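Local coordinates for protein NAD(P)-dependent oxidoreductase (Pseudomonas putida, PDB 7A3W) that reduces imines as an NADPH-dependent imine reductase and probably supports both conjugate reduction and reductive amination, at residues B[77-82]-B[111-116]; B[243-248]-B[267-272]. All coordinates share one frame; numbering follows the deposited sequence.

Contact 1: B[77-82]-B[111-116]. With NDP (NADPH dihydro-nicotinamide-adenine-dinucleotide phosphate), chain F.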
# COMPACT_ATOMS: atom_id res chain seq x y z
N VAL B 77 -28.42 -0.68 -10.11
CA VAL B 77 -29.31 -1.81 -10.54
C VAL B 77 -30.23 -2.22 -9.40
O VAL B 77 -31.33 -2.70 -9.68
CB VAL B 77 -28.54 -3.00 -11.15
CG1 VAL B 77 -27.66 -2.54 -12.32
CG2 VAL B 77 -27.74 -3.79 -10.13
N PHE B 78 -29.88 -1.98 -8.13
CA PHE B 78 -30.83 -2.24 -7.02
C PHE B 78 -31.96 -1.20 -7.05
O PHE B 78 -33.11 -1.53 -6.75
CB PHE B 78 -30.12 -2.27 -5.68
CG PHE B 78 -31.07 -2.59 -4.55
CD1 PHE B 78 -31.85 -3.74 -4.59
CD2 PHE B 78 -31.23 -1.72 -3.49
CE1 PHE B 78 -32.72 -4.04 -3.54
CE2 PHE B 78 -32.11 -2.01 -2.46
CZ PHE B 78 -32.87 -3.16 -2.50
N GLN B 79 -31.66 0.03 -7.47
CA GLN B 79 -32.71 1.05 -7.69
C GLN B 79 -33.71 0.54 -8.74
O GLN B 79 -34.92 0.70 -8.54
CB GLN B 79 -32.05 2.39 -8.06
CG GLN B 79 -33.06 3.49 -8.35
CD GLN B 79 -33.74 4.04 -7.11
OE1 GLN B 79 -33.69 3.44 -6.03
NE2 GLN B 79 -34.36 5.20 -7.25
N ASP B 80 -33.24 -0.09 -9.82
CA ASP B 80 -34.12 -0.70 -10.87
C ASP B 80 -34.96 -1.83 -10.26
O ASP B 80 -36.16 -1.94 -10.58
CB ASP B 80 -33.29 -1.21 -12.05
CG ASP B 80 -32.55 -0.10 -12.77
OD1 ASP B 80 -32.98 1.06 -12.67
OD2 ASP B 80 -31.54 -0.41 -13.40
N VAL B 81 -34.36 -2.67 -9.42
CA VAL B 81 -35.11 -3.74 -8.69
C VAL B 81 -36.23 -3.10 -7.85
O VAL B 81 -37.38 -3.55 -7.95
CB VAL B 81 -34.17 -4.62 -7.86
CG1 VAL B 81 -34.94 -5.49 -6.88
CG2 VAL B 81 -33.25 -5.44 -8.76
N LEU B 82 -35.92 -2.08 -7.06
CA LEU B 82 -36.93 -1.33 -6.26
C LEU B 82 -38.06 -0.82 -7.17
O LEU B 82 -39.23 -1.00 -6.81
CB LEU B 82 -36.24 -0.17 -5.53
CG LEU B 82 -35.91 -0.38 -4.04
CD1 LEU B 82 -35.81 -1.84 -3.63
CD2 LEU B 82 -34.64 0.36 -3.67
N ALA B 111 -32.20 4.78 0.23
CA ALA B 111 -32.66 4.95 1.63
C ALA B 111 -34.10 5.51 1.64
O ALA B 111 -34.90 5.06 2.45
CB ALA B 111 -31.72 5.84 2.42
N LYS B 112 -34.39 6.45 0.73
CA LYS B 112 -35.71 7.11 0.61
C LYS B 112 -36.74 6.06 0.20
O LYS B 112 -37.74 5.90 0.92
CB LYS B 112 -35.59 8.26 -0.39
CG LYS B 112 -36.82 9.12 -0.57
CD LYS B 112 -36.88 9.82 -1.93
N ARG B 113 -36.49 5.33 -0.90
CA ARG B 113 -37.41 4.28 -1.41
C ARG B 113 -37.64 3.21 -0.33
O ARG B 113 -38.80 2.88 -0.13
CB ARG B 113 -36.86 3.67 -2.71
CG ARG B 113 -36.90 4.60 -3.91
CD ARG B 113 -37.10 3.83 -5.22
NE ARG B 113 -38.22 4.35 -6.00
CZ ARG B 113 -39.51 4.10 -5.75
NH1 ARG B 113 -39.87 3.32 -4.74
NH2 ARG B 113 -40.43 4.64 -6.53
N VAL B 114 -36.60 2.75 0.37
CA VAL B 114 -36.76 1.69 1.41
C VAL B 114 -37.66 2.25 2.52
O VAL B 114 -38.60 1.53 2.97
CB VAL B 114 -35.42 1.14 1.93
CG1 VAL B 114 -35.59 0.28 3.19
CG2 VAL B 114 -34.67 0.37 0.85
N ASP B 115 -37.43 3.50 2.89
CA ASP B 115 -38.24 4.17 3.94
C ASP B 115 -39.71 4.25 3.50
O ASP B 115 -40.59 3.96 4.34
CB ASP B 115 -37.70 5.56 4.28
CG ASP B 115 -38.33 6.03 5.57
OD1 ASP B 115 -38.21 5.29 6.59
OD2 ASP B 115 -38.98 7.07 5.52
N GLN B 116 -39.98 4.56 2.24
CA GLN B 116 -41.36 4.62 1.68
C GLN B 116 -42.09 3.27 1.84
O GLN B 116 -43.33 3.29 1.91
CB GLN B 116 -41.32 5.04 0.22
CG GLN B 116 -40.92 6.49 0.07
CD GLN B 116 -40.59 6.91 -1.34
OE1 GLN B 116 -40.35 6.10 -2.23
NE2 GLN B 116 -40.59 8.22 -1.54
PA NDP F . -20.19 -10.06 -10.50
O1A NDP F . -19.66 -11.44 -10.24
O2A NDP F . -20.01 -9.37 -11.83
O5B NDP F . -21.76 -10.12 -10.18
C5B NDP F . -22.62 -9.03 -10.55
C4B NDP F . -24.00 -9.36 -10.04
O4B NDP F . -24.91 -8.28 -10.36
C3B NDP F . -24.63 -10.63 -10.63
O3B NDP F . -25.48 -11.18 -9.65
C2B NDP F . -25.39 -10.05 -11.81
O2B NDP F . -26.49 -10.82 -12.31
C1B NDP F . -25.97 -8.83 -11.12
N9A NDP F . -26.46 -7.83 -12.05
C8A NDP F . -25.78 -7.11 -12.99
N7A NDP F . -26.55 -6.30 -13.67
C5A NDP F . -27.81 -6.47 -13.11
C6A NDP F . -29.07 -5.89 -13.38
N6A NDP F . -29.28 -4.96 -14.31
N1A NDP F . -30.11 -6.30 -12.62
C2A NDP F . -29.91 -7.24 -11.68
N3A NDP F . -28.79 -7.86 -11.35
C4A NDP F . -27.77 -7.43 -12.11
O3 NDP F . -19.76 -9.01 -9.38
PN NDP F . -19.23 -9.33 -7.89
O1N NDP F . -17.77 -9.53 -8.04
O2N NDP F . -20.03 -10.45 -7.29
O5D NDP F . -19.47 -7.93 -7.19
C5D NDP F . -20.74 -7.51 -6.66
C4D NDP F . -20.53 -6.23 -5.89
O4D NDP F . -19.67 -6.48 -4.74
C3D NDP F . -19.89 -5.07 -6.67
O3D NDP F . -20.60 -3.87 -6.40
C2D NDP F . -18.45 -5.09 -6.18
O2D NDP F . -17.84 -3.82 -6.33
C1D NDP F . -18.61 -5.57 -4.73
N1N NDP F . -17.41 -6.29 -4.20
C2N NDP F . -16.89 -7.41 -4.80
C3N NDP F . -15.68 -7.96 -4.39
C7N NDP F . -15.08 -9.17 -5.02
O7N NDP F . -13.95 -9.49 -4.67
N7N NDP F . -15.75 -9.90 -5.90
C4N NDP F . -14.99 -7.37 -3.23
C5N NDP F . -15.63 -6.22 -2.65
C6N NDP F . -16.82 -5.80 -3.05
P2B NDP F . -26.13 -11.95 -13.41
O1X NDP F . -25.26 -11.23 -14.44
O2X NDP F . -25.50 -13.14 -12.71
O3X NDP F . -27.53 -12.24 -13.91
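Gln79 and Arg113 meet where two neighbouring helices of the Rossmann-type NADPH-binding domain pack side by side. Helix 75-83 leads from strand 67-70 to strand 95-98 and helix 104-116 from there to strand 120-126, so the pair belongs to two successive beta-alpha-beta crossovers. The closest approach is between amide and methylene: OE1 of Gln79 lies 3.5 Å from CD of Arg113, and NE2 of Gln79 is 3.7 Å from the same CD. The two side chains cross at about a right angle, their amide and guanidinium planes 60° apart. NE2 comes to the edge of the guanidinium, near its plane, but at 4.1 Å from NE of Arg113 it is a neighbour and not a bonded partner. CG of Gln79 stands anti to the backbone N (chi1 178°), and the bend at the next torsion brings the amide over to the arginine. An alanine at Gln79 removes the amide beside CD of Arg113, and the bent arginine chain would probably be freer to turn. One turn further along helix 75-83, Leu82 points toward helix 104-116, and its CD2 rests 4.1 Å from CB of Arg113, the two side chains sliding past each other in opposite directions. This is also where the backbones come nearest, with the CA atoms of Leu82 and Arg113 7.4 Å apart. Further out, Phe78 packs on Ile110, while Ala111 and Val114 lie on Tyr121 of strand 120-126. The other flank of helix 75-83 serves the cofactor: Val77, whose backbone N is hydrogen-bonded to Asp74, sets CG1 3.5 Å from N6A of the NADPH adenine. Three residues on from Arg113, OE1 of Gln116 sits 3.7 Å above one face of the Arg113 guanidinium, offset toward its rim.

Contact 2: B[243-248]-B[267-272]. With NDP (NADPH dihydro-nicotinamide-adenine-dinucleotide phosphate), chain C.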
# COMPACT_ATOMS: atom_id res chain seq x y z
N ASP B 243 12.06 17.43 -0.80
CA ASP B 243 13.06 17.61 -1.89
C ASP B 243 13.91 16.34 -2.04
O ASP B 243 14.20 15.92 -3.15
CB ASP B 243 13.92 18.84 -1.62
CG ASP B 243 13.22 20.17 -1.85
OD1 ASP B 243 12.21 20.20 -2.57
OD2 ASP B 243 13.68 21.14 -1.27
N VAL B 244 14.27 15.69 -0.93
CA VAL B 244 15.09 14.45 -0.97
C VAL B 244 14.22 13.30 -1.49
O VAL B 244 14.72 12.50 -2.32
CB VAL B 244 15.75 14.21 0.41
CG1 VAL B 244 16.33 12.82 0.54
CG2 VAL B 244 16.81 15.28 0.68
N HIS B 245 12.94 13.22 -1.10
CA HIS B 245 11.98 12.25 -1.66
C HIS B 245 11.94 12.40 -3.19
O HIS B 245 11.98 11.39 -3.91
CB HIS B 245 10.57 12.43 -1.09
CG HIS B 245 10.38 11.81 0.26
ND1 HIS B 245 10.64 12.48 1.42
CD2 HIS B 245 9.89 10.61 0.62
CE1 HIS B 245 10.38 11.70 2.46
NE2 HIS B 245 9.89 10.56 2.00
N VAL B 246 11.91 13.64 -3.67
CA VAL B 246 11.79 13.86 -5.13
C VAL B 246 13.08 13.35 -5.80
O VAL B 246 12.99 12.63 -6.82
CB VAL B 246 11.49 15.33 -5.46
CG1 VAL B 246 11.66 15.62 -6.94
CG2 VAL B 246 10.07 15.68 -5.06
N ALA B 247 14.24 13.73 -5.27
CA ALA B 247 15.54 13.38 -5.88
C ALA B 247 15.63 11.86 -5.96
O ALA B 247 16.07 11.35 -6.95
CB ALA B 247 16.68 13.97 -5.11
N GLY B 248 15.24 11.17 -4.89
CA GLY B 248 15.26 9.69 -4.85
C GLY B 248 14.29 9.09 -5.85
O GLY B 248 14.68 8.16 -6.57
N ASP B 267 4.67 8.31 -11.43
CA ASP B 267 4.34 9.64 -11.99
C ASP B 267 3.33 10.35 -11.08
O ASP B 267 3.48 11.58 -10.82
CB ASP B 267 3.77 9.55 -13.40
CG ASP B 267 4.78 9.13 -14.44
OD1 ASP B 267 5.98 9.21 -14.18
OD2 ASP B 267 4.33 8.74 -15.52
N ALA B 268 2.34 9.62 -10.57
CA ALA B 268 1.30 10.17 -9.68
C ALA B 268 1.94 10.69 -8.39
O ALA B 268 1.70 11.84 -7.99
CB ALA B 268 0.23 9.14 -9.43
N TYR B 269 2.74 9.87 -7.72
CA TYR B 269 3.42 10.28 -6.47
C TYR B 269 4.31 11.50 -6.73
O TYR B 269 4.28 12.45 -5.95
CB TYR B 269 4.22 9.12 -5.91
CG TYR B 269 5.22 9.51 -4.86
CD1 TYR B 269 4.85 9.83 -3.56
CD2 TYR B 269 6.57 9.54 -5.18
CE1 TYR B 269 5.80 10.17 -2.61
CE2 TYR B 269 7.52 9.87 -4.25
CZ TYR B 269 7.14 10.16 -2.95
OH TYR B 269 8.12 10.48 -2.05
N LEU B 270 5.06 11.50 -7.83
CA LEU B 270 5.98 12.64 -8.12
C LEU B 270 5.16 13.91 -8.33
O LEU B 270 5.62 14.98 -7.88
CB LEU B 270 6.88 12.32 -9.31
CG LEU B 270 8.17 11.59 -8.97
CD1 LEU B 270 8.88 11.14 -10.23
CD2 LEU B 270 9.07 12.45 -8.10
N SER B 271 3.99 13.81 -8.98
CA SER B 271 3.11 14.98 -9.21
C SER B 271 2.67 15.56 -7.86
O SER B 271 2.60 16.78 -7.73
CB SER B 271 1.93 14.64 -10.10
OG SER B 271 0.92 13.93 -9.39
N TYR B 272 2.40 14.72 -6.86
CA TYR B 272 1.97 15.19 -5.53
C TYR B 272 3.16 15.84 -4.82
O TYR B 272 2.99 16.90 -4.17
CB TYR B 272 1.36 14.05 -4.73
CG TYR B 272 0.09 13.48 -5.32
CD1 TYR B 272 -0.65 14.19 -6.26
CD2 TYR B 272 -0.42 12.27 -4.88
CE1 TYR B 272 -1.83 13.69 -6.77
CE2 TYR B 272 -1.61 11.76 -5.38
CZ TYR B 272 -2.31 12.47 -6.34
OH TYR B 272 -3.49 12.02 -6.87
PA NDP C . 20.05 15.35 3.20
O1A NDP C . 19.65 15.55 4.63
O2A NDP C . 19.71 16.35 2.12
O5B NDP C . 21.63 15.21 3.21
C5B NDP C . 22.37 15.21 1.98
C4B NDP C . 23.83 15.05 2.29
O4B NDP C . 24.59 15.06 1.05
C3B NDP C . 24.45 16.17 3.16
O3B NDP C . 25.50 15.67 3.99
C2B NDP C . 25.04 17.07 2.09
O2B NDP C . 26.09 17.88 2.59
C1B NDP C . 25.60 16.01 1.15
N9A NDP C . 25.94 16.53 -0.17
C8A NDP C . 25.15 17.10 -1.13
N7A NDP C . 25.83 17.50 -2.18
C5A NDP C . 27.13 17.14 -1.90
C6A NDP C . 28.33 17.28 -2.62
N6A NDP C . 28.41 17.84 -3.82
N1A NDP C . 29.46 16.80 -2.03
C2A NDP C . 29.39 16.23 -0.82
N3A NDP C . 28.32 16.07 -0.05
C4A NDP C . 27.22 16.55 -0.66
O3 NDP C . 19.65 13.89 2.71
PN NDP C . 19.29 12.55 3.52
O1N NDP C . 20.24 12.34 4.65
O2N NDP C . 17.86 12.60 3.85
O5D NDP C . 19.49 11.44 2.40
C5D NDP C . 20.81 10.98 2.06
C4D NDP C . 20.70 9.80 1.14
O4D NDP C . 20.11 8.70 1.87
C3D NDP C . 19.86 9.99 -0.13
O3D NDP C . 20.48 9.29 -1.19
C2D NDP C . 18.51 9.40 0.25
O2D NDP C . 17.71 8.97 -0.86
C1D NDP C . 18.97 8.25 1.15
N1N NDP C . 17.90 7.86 2.10
C2N NDP C . 17.39 8.74 3.03
C3N NDP C . 16.33 8.39 3.85
C7N NDP C . 15.71 9.34 4.84
O7N NDP C . 14.68 8.95 5.42
N7N NDP C . 16.22 10.56 5.05
C4N NDP C . 15.79 7.01 3.76
C5N NDP C . 16.56 6.11 2.91
C6N NDP C . 17.38 6.59 2.01
P2B NDP C . 25.66 19.37 3.16
O1X NDP C . 26.90 20.22 3.07
O2X NDP C . 24.56 19.88 2.29
O3X NDP C . 25.24 19.07 4.59
O HOH W 1 10.67 9.36 -2.59
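Tyr269 reaches across to His245 within a helical hairpin of the C-terminal, reductive aminase-like domain, where helices 242-258 and 264-278 follow one another in the chain and run in roughly opposite directions. The tight part is a hydroxyl set against an imidazole: OH of Tyr269 lies 3.2 Å from CD2 of His245 and 3.3 Å from its CB, meeting the ring obliquely while the two side chains cross at about a right angle. With CG anti to the backbone N (chi1 164°), the phenol is carried out from helix 264-278 far enough to reach the first turn of helix 242-258. A water bridges the two helices here, accepting from OH of Tyr269 at 2.8 Å and donating to the backbone O of His245. Both imidazole nitrogens are also engaged, ND1 with the backbone O of Ser241 and NE2 with the hydroxyl of Tyr129 of the second subunit, which fixes the ring's rotation. Phe185 of the second subunit stacks on Tyr269 and meets the His245 ring with planes nearly perpendicular. The looser part is apolar: CG1 of Val246 and CD2 of Leu270 are 4.3 Å apart, although the CA atoms of these residues, at 6.6 Å, mark the closest backbone approach. Away from this seam, Val244 borders NADPH, its CG2 3.4 Å from phosphate oxygen O2A; the same cofactor is bonded to Ser40, Asn38 and Thr101 of the second subunit, so the pocket is built from both chains. Also outside the seam, the partly exposed Ser271 turns its hydroxyl back on its own helix, OG donating to O of Ala268 at 2.6 Å with a C=O...donor angle of 128°.

Contact 1 closes before contact 2 opens, and the two lie on opposite sides of the chain's centre, their centres 45 Å apart and their nearest atoms about 28 Å apart. They share no helix or sheet: 77-82 and 111-116 flank the parallel strands of the Rossmann-type domain, whereas 243-248 and 267-272 belong to the all-helical region that follows the long helix 173-200. Each borders a different NADPH molecule, contact 1 through its adenine and contact 2 through its diphosphate. The cofactor beside contact 2 is hydrogen-bonded by residues of the second subunit's N-terminal domain, consistent with cofactor pockets completed across the dimer interface.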